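Long-range contact in allantoin racemase (Pseudomonas fluorescens, PDB 5LFD), which probably interconverts the D and L forms of 5-monosubstituted hydantoins: residues L4-N9 with V33-Y38. Residues are numbered along the deposited sequence; the frame is centred on the assembly and turned at random.
Sequences LVVNVN and VGLTPY
Val-5 is gripped through both of its backbone polar atoms: its N donates to Val-33 O (2.9 Å), and its O accepts from Leu-35 N (2.9 Å). A third bond runs from Asn-7 N to Leu-35 O (3.0 Å). One residue bonding to the two that flank its partner Gly-34, with N-to-C directions 22° apart, is the parallel-strand pattern, here joined through helix 12-23 as a beta-alpha-beta unit of the racemase fold. Strand 31-35 borders the four-stranded sheet within this chain, whereas Leu-4 and Val-6 also bond to strand 70-74 and so place strand 2-7 inside it.

Beyond the last bridge, Asn-7 OD1 accepts from Asn-9 N (3.1 Å), closing an Asx turn. With chi1 at -168°, the Asn-7 amide is carried forward beside its own carbonyl carbon, where OD1 can meet that N-H. Asn-7 ND2 bonds to Thr-15 OG1, which is also hydrogen-bonded to Thr-36 OG1; both segments thus share one partner on helix 12-23.

Leu-4, Val-6, Val-33 and Leu-35 point to one face of the sheet, where helix 47-63 packs on Val-6 and Leu-35. The side chains of Leu-4 and Val-33 run alongside each other, and the two branches of Leu-4 divide their contacts: CD2 meets Val-33 CG1 (3.9 Å), while CD1 reaches Leu-35 CD1 (4.1 Å). Farther along, the Pro-37 ring lies against two carbonyl oxygens, with CG 3.0 Å from Asn-7 O and CD 3.3 Å from Asn-9 O.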
# COMPACT_ATOMS: atom_id res chain seq x y z
N LEU A 4 3.59 -15.46 -32.48
CA LEU A 4 2.18 -15.83 -32.45
C LEU A 4 1.36 -14.72 -31.78
O LEU A 4 1.66 -14.32 -30.65
CB LEU A 4 1.96 -17.17 -31.73
CG LEU A 4 2.81 -18.37 -32.18
CD1 LEU A 4 2.47 -19.62 -31.36
CD2 LEU A 4 2.81 -18.62 -33.72
N VAL A 5 0.37 -14.21 -32.50
CA VAL A 5 -0.64 -13.27 -31.96
C VAL A 5 -2.02 -13.93 -31.78
O VAL A 5 -2.77 -14.16 -32.76
CB VAL A 5 -0.80 -12.01 -32.84
CG1 VAL A 5 -1.75 -11.03 -32.21
CG2 VAL A 5 0.56 -11.35 -33.02
N VAL A 6 -2.37 -14.21 -30.51
CA VAL A 6 -3.51 -15.06 -30.25
C VAL A 6 -4.69 -14.27 -29.71
O VAL A 6 -4.59 -13.54 -28.68
CB VAL A 6 -3.12 -16.21 -29.28
CG1 VAL A 6 -4.22 -17.25 -29.27
CG2 VAL A 6 -1.81 -16.83 -29.68
N ASN A 7 -5.79 -14.38 -30.41
CA ASN A 7 -7.04 -13.77 -29.99
C ASN A 7 -7.48 -14.54 -28.75
O ASN A 7 -7.24 -15.76 -28.64
CB ASN A 7 -8.11 -13.90 -31.13
CG ASN A 7 -9.36 -13.02 -30.89
OD1 ASN A 7 -9.55 -12.39 -29.81
ND2 ASN A 7 -10.23 -12.98 -31.91
N VAL A 8 -8.11 -13.86 -27.81
CA VAL A 8 -8.73 -14.53 -26.65
C VAL A 8 -10.17 -15.03 -26.95
O VAL A 8 -10.69 -15.89 -26.24
CB VAL A 8 -8.73 -13.62 -25.38
CG1 VAL A 8 -7.31 -13.49 -24.80
CG2 VAL A 8 -9.44 -12.29 -25.65
N ASN A 9 -10.82 -14.46 -27.96
CA ASN A 9 -12.16 -14.92 -28.33
C ASN A 9 -12.10 -15.65 -29.67
O ASN A 9 -11.09 -15.60 -30.33
CB ASN A 9 -13.21 -13.79 -28.30
CG ASN A 9 -12.97 -12.70 -29.35
OD1 ASN A 9 -12.88 -12.96 -30.57
ND2 ASN A 9 -12.94 -11.45 -28.89
N VAL A 33 1.79 -14.32 -36.98
CA VAL A 33 0.95 -15.45 -37.21
C VAL A 33 -0.24 -15.30 -36.24
O VAL A 33 -0.13 -15.57 -35.02
CB VAL A 33 1.72 -16.76 -36.97
CG1 VAL A 33 0.75 -17.92 -36.92
CG2 VAL A 33 2.74 -16.98 -38.09
N GLY A 34 -1.35 -14.82 -36.79
CA GLY A 34 -2.56 -14.56 -36.02
C GLY A 34 -3.38 -15.84 -35.84
O GLY A 34 -3.76 -16.48 -36.84
N LEU A 35 -3.65 -16.21 -34.59
CA LEU A 35 -4.34 -17.49 -34.23
C LEU A 35 -5.70 -17.25 -33.57
O LEU A 35 -5.84 -16.32 -32.75
CB LEU A 35 -3.46 -18.35 -33.30
CG LEU A 35 -2.13 -18.84 -33.85
CD1 LEU A 35 -1.38 -19.65 -32.82
CD2 LEU A 35 -2.37 -19.68 -35.10
N THR A 36 -6.69 -18.06 -33.95
CA THR A 36 -8.01 -18.00 -33.34
C THR A 36 -8.17 -19.26 -32.53
O THR A 36 -7.89 -20.34 -33.04
CB THR A 36 -9.16 -17.79 -34.36
OG1 THR A 36 -8.97 -16.55 -35.01
CG2 THR A 36 -10.51 -17.65 -33.62
N PRO A 37 -8.49 -19.12 -31.21
CA PRO A 37 -8.61 -20.32 -30.39
C PRO A 37 -9.68 -21.23 -30.95
O PRO A 37 -10.59 -20.74 -31.60
CB PRO A 37 -9.07 -19.77 -29.03
CG PRO A 37 -8.49 -18.42 -29.00
CD PRO A 37 -8.73 -17.92 -30.40
N TYR A 38 -9.58 -22.52 -30.65
CA TYR A 38 -10.52 -23.53 -31.20
C TYR A 38 -11.86 -23.60 -30.46
O TYR A 38 -12.85 -23.92 -31.07
CB TYR A 38 -9.86 -24.92 -31.23
CG TYR A 38 -8.69 -25.06 -32.26
CD1 TYR A 38 -7.61 -25.92 -32.00
CD2 TYR A 38 -8.71 -24.39 -33.50
CE1 TYR A 38 -6.57 -26.10 -32.93
CE2 TYR A 38 -7.66 -24.55 -34.42
CZ TYR A 38 -6.61 -25.40 -34.12
OH TYR A 38 -5.55 -25.57 -34.97